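Local coordinates for metallo-beta-lactamase (PDB 5AYA), which hydrolyses beta-lactam antibiotics at a two-zinc site, here blocked by L-captopril, whose thiol sulfur bridges both metals, at residues G25-L30 with I210-H215; S70-E75 with P148-G153. One frame throughout, in Å; residues are numbered along the deposited sequence.

Both contacts belong to the alpha-beta/beta-alpha sandwich of the metallo-beta-lactamase superfamily; interaction 2 carries three ligands of the first zinc and interaction 1 one of the second. Interaction 1 joins the first beta-sheet, through strand 29-31, to the second, through edge strand 210-213, and ends at His215. Interaction 2 brings together two loops, one leaving strand 65-69 of the first sheet, the other linking strands 140-146 and 155-163 of the second. Along the chain, interaction 2 is nested inside the long loop that interaction 1 closes. Their centres lie about 15 Å apart and their nearest atoms about 5 Å apart, without touching; the captopril sulfur, bound to both zinc ions, spans the gap.

Interaction 1 of 2, residues G25-L30 with I210-H215; sequences GISAVL and IAIAAH. With ZN (zinc ion), chain C; X8Z (L-captopril), chain H.
The hydroxyl of Ser27 gives its proton to the backbone carbonyl of Ala213, with OG 2.6 Å from Ala213 O and tilted 16° from the carbonyl plane. One residue further on, Ala214 O receives the backbone N-H of Ser27 at 2.8 Å from N, in a nearly straight bond of 170°. Two consecutive carbonyls, just where strand 210-213 gives way to loop, are thus tied to a single serine. Its torsion explains the double grip: OG lies beside the backbone N (chi1 -58°), so both donors face the same turn of chain. Next to the serine, toward the metal, the side chain of Ile26 runs alongside that of His215 and sets its CD1 obliquely against the imidazole, 3.2 Å from CE1, a tight approach. His215 ND1 donates to a water oxygen 2.7 Å away, and that water donates to Gly25 O. At the far side of the ring, His215 NE2 binds a zinc ion at 2.2 Å, so a metal and a water hold the imidazole at its two nitrogens, and the captopril amide nitrogen lies over one ring face. Asp76, His77 and the inhibitor sulfur are further ligands of this metal, the second zinc of the enzyme. Beyond the serine, CG2 of Val29 meets CG2 of Ile212 at 4.1 Å, an apolar contact between the two sheets. Phe172 of strand 166-173 touches Ser27, Val29 and Ile212, while Ile14 of strand 12-15 also packs on Ile212; helix 75-78 lies against Ile26 and Ala214 through His77.

Interaction 2 of 2, residues S70-E75 with P148-G153; sequences STHSHE and PGHTEG. With ZN (zinc ion), chain B; NA (sodium ion), chain E; X8Z (L-captopril), chain H.
His72 turns its ring between its own backbone N and carbonyl carbon (chi1 73°), and His150 extends its ring anti to its backbone N (chi1 178°), which lets the two imidazoles converge with His74 on one zinc ion. This is the three-histidine first zinc site of a B3-type metallo-beta-lactamase, built from the HxHxDH sequence 72-77 and a histidine on a distant loop. His72 and His150 bind through NE2, His74 through ND1, all within 2.2 Å, and the captopril sulfur completes four ligands. The edge of His150 points at the face of His72, an edge-to-face pair with planes at 69°; His74 meets His150 obliquely. Second-shell hydrogen bonds fix the rotation of the rings: His72 ND1 to Asp174, His74 NE2 to Asp111, and His150 ND1 to the carbonyl of Thr177. Thr151 wedges in from the second loop, its CG2 lying 3.6 Å from both His72 CD2 and His74 NE2, while OG1 comes 3.3 Å from His72 CB and is hydrogen-bonded to Asn98. Farther from the zinc, a sodium ion joins the loops a second time. Ser70 O and Thr71 O of 70-75 and Gly153 O of 148-153 bind it, as does a water that donates to Ser70 OG at 2.8 Å; Thr71 O makes the shortest of the bonds to sodium, 2.7 Å.

Interaction 1 of 2, residues G25-L30 with I210-H215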
loop_
_atom_site.group_PDB
_atom_site.type_symbol
_atom_site.label_atom_id
_atom_site.label_comp_id
_atom_site.label_asym_id
_atom_site.label_seq_id
_atom_site.Cartn_x
_atom_site.Cartn_y
_atom_site.Cartn_z
ATOM N N GLY A 25 -10.125 7.227 -3.524
ATOM C CA GLY A 25 -10.401 6.200 -2.510
ATOM C C GLY A 25 -9.296 5.200 -2.193
ATOM O O GLY A 25 -9.426 4.434 -1.239
ATOM N N ILE A 26 -8.223 5.177 -2.981
ATOM C CA ILE A 26 -7.099 4.255 -2.710
ATOM C C ILE A 26 -5.767 5.000 -2.749
ATOM O O ILE A 26 -5.513 5.737 -3.685
ATOM C CB ILE A 26 -7.036 3.122 -3.754
ATOM C CG1 ILE A 26 -8.338 2.317 -3.753
ATOM C CG2 ILE A 26 -5.846 2.202 -3.498
ATOM C CD1 ILE A 26 -8.465 1.354 -2.597
ATOM N N SER A 27 -4.890 4.735 -1.781
ATOM C CA SER A 27 -3.584 5.416 -1.717
ATOM C C SER A 27 -2.636 4.865 -2.763
ATOM O O SER A 27 -2.620 3.666 -3.022
ATOM C CB SER A 27 -2.945 5.226 -0.350
ATOM O OG SER A 27 -3.767 5.715 0.673
ATOM N N ALA A 28 -1.940 5.775 -3.440
ATOM C CA ALA A 28 -0.647 5.505 -4.045
ATOM C C ALA A 28 0.286 6.663 -3.734
ATOM O O ALA A 28 -0.135 7.814 -3.598
ATOM C CB ALA A 28 -0.750 5.321 -5.541
ATOM N N VAL A 29 1.551 6.331 -3.598
ATOM C CA VAL A 29 2.511 7.286 -3.136
ATOM C C VAL A 29 3.652 7.193 -4.072
ATOM O O VAL A 29 4.050 6.088 -4.434
ATOM C CB VAL A 29 2.985 6.930 -1.730
ATOM C CG1 VAL A 29 4.380 7.497 -1.478
ATOM C CG2 VAL A 29 1.956 7.386 -0.715
ATOM N N LEU A 30 4.150 8.360 -4.477
ATOM C CA LEU A 30 5.402 8.471 -5.188
ATOM C C LEU A 30 6.491 8.995 -4.263
ATOM O O LEU A 30 6.277 9.902 -3.469
ATOM C CB LEU A 30 5.241 9.387 -6.397
ATOM C CG LEU A 30 6.436 9.396 -7.359
ATOM C CD1 LEU A 30 6.288 8.289 -8.387
ATOM C CD2 LEU A 30 6.536 10.750 -8.052
ATOM N N ILE A 210 4.635 8.916 10.267
ATOM C CA ILE A 210 3.600 9.234 9.284
ATOM C C ILE A 210 3.113 7.911 8.724
ATOM O O ILE A 210 3.910 7.148 8.192
ATOM C CB ILE A 210 4.179 10.105 8.146
ATOM C CG1 ILE A 210 4.736 11.404 8.742
ATOM C CG2 ILE A 210 3.131 10.432 7.077
ATOM C CD1 ILE A 210 5.374 12.339 7.743
ATOM N N ALA A 211 1.831 7.589 8.929
ATOM C CA ALA A 211 1.267 6.422 8.281
ATOM C C ALA A 211 0.337 6.826 7.135
ATOM O O ALA A 211 -0.420 7.785 7.240
ATOM C CB ALA A 211 0.575 5.527 9.279
ATOM N N ILE A 212 0.523 6.178 6.000
ATOM C CA ILE A 212 -0.380 6.271 4.859
ATOM C C ILE A 212 -0.985 4.864 4.677
ATOM O O ILE A 212 -0.268 3.907 4.397
ATOM C CB ILE A 212 0.361 6.714 3.587
ATOM C CG1 ILE A 212 1.065 8.052 3.829
ATOM C CG2 ILE A 212 -0.592 6.829 2.405
ATOM C CD1 ILE A 212 2.503 8.089 3.379
ATOM N N ALA A 213 -2.255 4.716 5.053
ATOM C CA ALA A 213 -2.935 3.426 4.910
ATOM C C ALA A 213 -3.376 3.200 3.471
ATOM O O ALA A 213 -3.707 4.145 2.749
ATOM C CB ALA A 213 -4.115 3.333 5.862
ATOM N N ALA A 214 -3.337 1.944 3.041
ATOM C CA ALA A 214 -3.680 1.604 1.660
ATOM C C ALA A 214 -5.067 2.166 1.326
ATOM O O ALA A 214 -5.258 2.830 0.297
ATOM C CB ALA A 214 -3.654 0.088 1.467
ATOM N N HIS A 215 -6.013 1.926 2.220
ATOM C CA HIS A 215 -7.242 2.727 2.283
ATOM C C HIS A 215 -7.041 3.997 3.135
ATOM O O HIS A 215 -6.978 3.940 4.368
ATOM C CB HIS A 215 -8.427 1.881 2.792
ATOM C CG HIS A 215 -8.862 0.811 1.831
ATOM N ND1 HIS A 215 -9.642 1.073 0.723
ATOM C CD2 HIS A 215 -8.536 -0.500 1.756
ATOM C CE1 HIS A 215 -9.788 -0.032 0.015
ATOM N NE2 HIS A 215 -9.127 -1.003 0.622
HETATM ZN ZN ZN C . -8.347 -2.560 -0.802
HETATM O O1 X8Z H . -9.781 -3.085 4.163
HETATM C C4 X8Z H . -10.570 -2.760 3.279
HETATM C C2 X8Z H . -10.577 -3.525 1.979
HETATM C C1 X8Z H . -9.186 -4.088 1.791
HETATM S S X8Z H . -8.916 -4.667 0.114
HETATM C C3 X8Z H . -11.655 -4.611 1.923
HETATM N N X8Z H . -11.411 -1.715 3.353
HETATM C C8 X8Z H . -11.378 -0.773 4.476
HETATM C C9 X8Z H . -11.673 -1.414 5.787
HETATM O O3 X8Z H . -12.583 -2.380 5.830
HETATM O O2 X8Z H . -11.146 -1.011 6.815
HETATM C C5 X8Z H . -12.428 -1.353 2.356
HETATM C C6 X8Z H . -13.064 -0.055 2.841
HETATM C C7 X8Z H . -12.472 0.255 4.204
HETATM O O HOH W 1 -11.095 3.342 1.091
#

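Interaction 2 of 2, residues S70-E75 with P148-G153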
loop_
_atom_site.group_PDB
_atom_site.type_symbol
_atom_site.label_atom_id
_atom_site.label_comp_id
_atom_site.label_asym_id
_atom_site.label_seq_id
_atom_site.Cartn_x
_atom_site.Cartn_y
_atom_site.Cartn_z
ATOM N N SER A 70 4.168 -3.259 -4.470
ATOM C CA SER A 70 2.803 -3.649 -4.129
ATOM C C SER A 70 2.635 -3.917 -2.635
ATOM O O SER A 70 3.468 -4.593 -2.039
ATOM C CB SER A 70 2.344 -4.876 -4.933
ATOM O OG SER A 70 1.162 -5.432 -4.352
ATOM N N THR A 71 1.534 -3.451 -2.043
ATOM C CA THR A 71 1.168 -3.854 -0.674
ATOM C C THR A 71 0.572 -5.254 -0.725
ATOM O O THR A 71 1.203 -6.233 -0.264
ATOM C CB THR A 71 0.162 -2.883 -0.019
ATOM O OG1 THR A 71 -0.965 -2.683 -0.872
ATOM C CG2 THR A 71 0.806 -1.502 0.321
ATOM N N HIS A 72 -0.592 -5.372 -1.375
ATOM C CA HIS A 72 -1.159 -6.698 -1.666
ATOM C C HIS A 72 -2.020 -6.771 -2.936
ATOM O O HIS A 72 -2.471 -5.744 -3.467
ATOM C CB HIS A 72 -1.970 -7.179 -0.469
ATOM C CG HIS A 72 -3.271 -6.475 -0.304
ATOM N ND1 HIS A 72 -3.422 -5.363 0.500
ATOM C CD2 HIS A 72 -4.483 -6.715 -0.854
ATOM C CE1 HIS A 72 -4.658 -4.915 0.387
ATOM N NE2 HIS A 72 -5.330 -5.741 -0.398
ATOM N N SER A 73 -2.349 -8.004 -3.335
ATOM C CA SER A 73 -2.742 -8.316 -4.714
ATOM C C SER A 73 -4.246 -8.473 -4.840
ATOM O O SER A 73 -4.733 -9.479 -5.355
ATOM C CB SER A 73 -2.053 -9.602 -5.188
ATOM O OG SER A 73 -2.165 -10.624 -4.214
ATOM N N HIS A 74 -4.985 -7.521 -4.291
ATOM C CA HIS A 74 -6.380 -7.342 -4.648
ATOM C C HIS A 74 -6.499 -6.244 -5.673
ATOM O O HIS A 74 -5.669 -5.331 -5.704
ATOM C CB HIS A 74 -7.206 -6.977 -3.440
ATOM C CG HIS A 74 -7.345 -8.093 -2.474
ATOM N ND1 HIS A 74 -7.889 -7.927 -1.226
ATOM C CD2 HIS A 74 -7.044 -9.408 -2.588
ATOM C CE1 HIS A 74 -7.874 -9.084 -0.586
ATOM N NE2 HIS A 74 -7.377 -10.003 -1.397
ATOM N N GLU A 75 -7.540 -6.358 -6.497
ATOM C CA GLU A 75 -7.735 -5.536 -7.697
ATOM C C GLU A 75 -7.630 -4.017 -7.435
ATOM O O GLU A 75 -7.000 -3.281 -8.213
ATOM C CB GLU A 75 -9.089 -5.876 -8.332
ATOM C CG GLU A 75 -10.302 -5.624 -7.432
ATOM C CD GLU A 75 -11.625 -6.092 -8.038
ATOM O OE1 GLU A 75 -11.684 -6.344 -9.268
ATOM O OE2 GLU A 75 -12.629 -6.164 -7.286
ATOM N N PRO A 148 1.480 -10.419 6.521
ATOM C CA PRO A 148 0.453 -11.232 5.886
ATOM C C PRO A 148 -0.795 -11.393 6.760
ATOM O O PRO A 148 -0.886 -10.815 7.868
ATOM C CB PRO A 148 1.161 -12.564 5.662
ATOM C CG PRO A 148 2.130 -12.663 6.816
ATOM C CD PRO A 148 2.516 -11.244 7.173
ATOM N N GLY A 149 -1.787 -12.087 6.201
ATOM C CA GLY A 149 -3.079 -12.256 6.849
ATOM C C GLY A 149 -4.264 -11.964 5.939
ATOM O O GLY A 149 -5.134 -12.815 5.750
ATOM N N HIS A 150 -4.352 -10.707 5.502
ATOM C CA HIS A 150 -5.381 -10.241 4.582
ATOM C C HIS A 150 -5.098 -10.886 3.236
ATOM O O HIS A 150 -6.024 -11.197 2.479
ATOM C CB HIS A 150 -5.344 -8.679 4.520
ATOM C CG HIS A 150 -6.331 -8.057 3.568
ATOM N ND1 HIS A 150 -7.564 -7.605 3.982
ATOM C CD2 HIS A 150 -6.193 -7.634 2.287
ATOM C CE1 HIS A 150 -8.186 -7.024 2.974
ATOM N NE2 HIS A 150 -7.377 -7.026 1.930
ATOM N N THR A 151 -3.807 -10.972 2.905
ATOM C CA THR A 151 -3.292 -11.812 1.827
ATOM C C THR A 151 -2.017 -12.467 2.367
ATOM O O THR A 151 -1.431 -11.969 3.339
ATOM C CB THR A 151 -2.898 -11.026 0.563
ATOM O OG1 THR A 151 -1.786 -10.159 0.859
ATOM C CG2 THR A 151 -4.075 -10.201 0.001
ATOM N N GLU A 152 -1.579 -13.542 1.714
ATOM C CA GLU A 152 -0.406 -14.301 2.155
ATOM C C GLU A 152 0.870 -13.513 1.876
ATOM O O GLU A 152 1.795 -13.514 2.683
ATOM C CB GLU A 152 -0.348 -15.640 1.430
ATOM C CG GLU A 152 0.458 -16.718 2.138
ATOM C CD GLU A 152 0.529 -18.015 1.347
ATOM O OE1 GLU A 152 -0.447 -18.340 0.629
ATOM O OE2 GLU A 152 1.571 -18.710 1.437
ATOM N N GLY A 153 0.868 -12.743 0.788
ATOM C CA GLY A 153 2.064 -12.009 0.389
ATOM C C GLY A 153 2.085 -10.525 0.720
ATOM O O GLY A 153 2.897 -9.798 0.178
HETATM ZN ZN ZN B . -7.364 -6.300 0.029
HETATM NA NA NA E . 3.218 -7.473 -1.598
HETATM O O1 X8Z H . -9.781 -3.085 4.163
HETATM C C4 X8Z H . -10.570 -2.760 3.279
HETATM C C2 X8Z H . -10.577 -3.525 1.979
HETATM C C1 X8Z H . -9.186 -4.088 1.791
HETATM S S X8Z H . -8.916 -4.667 0.114
HETATM C C3 X8Z H . -11.655 -4.611 1.923
HETATM N N X8Z H . -11.411 -1.715 3.353
HETATM C C8 X8Z H . -11.378 -0.773 4.476
HETATM C C9 X8Z H . -11.673 -1.414 5.787
HETATM O O3 X8Z H . -12.583 -2.380 5.830
HETATM O O2 X8Z H . -11.146 -1.011 6.815
HETATM C C5 X8Z H . -12.428 -1.353 2.356
HETATM C C6 X8Z H . -13.064 -0.055 2.841
HETATM C C7 X8Z H . -12.472 0.255 4.204
HETATM O O HOH W 2 1.136 -8.054 -3.494
#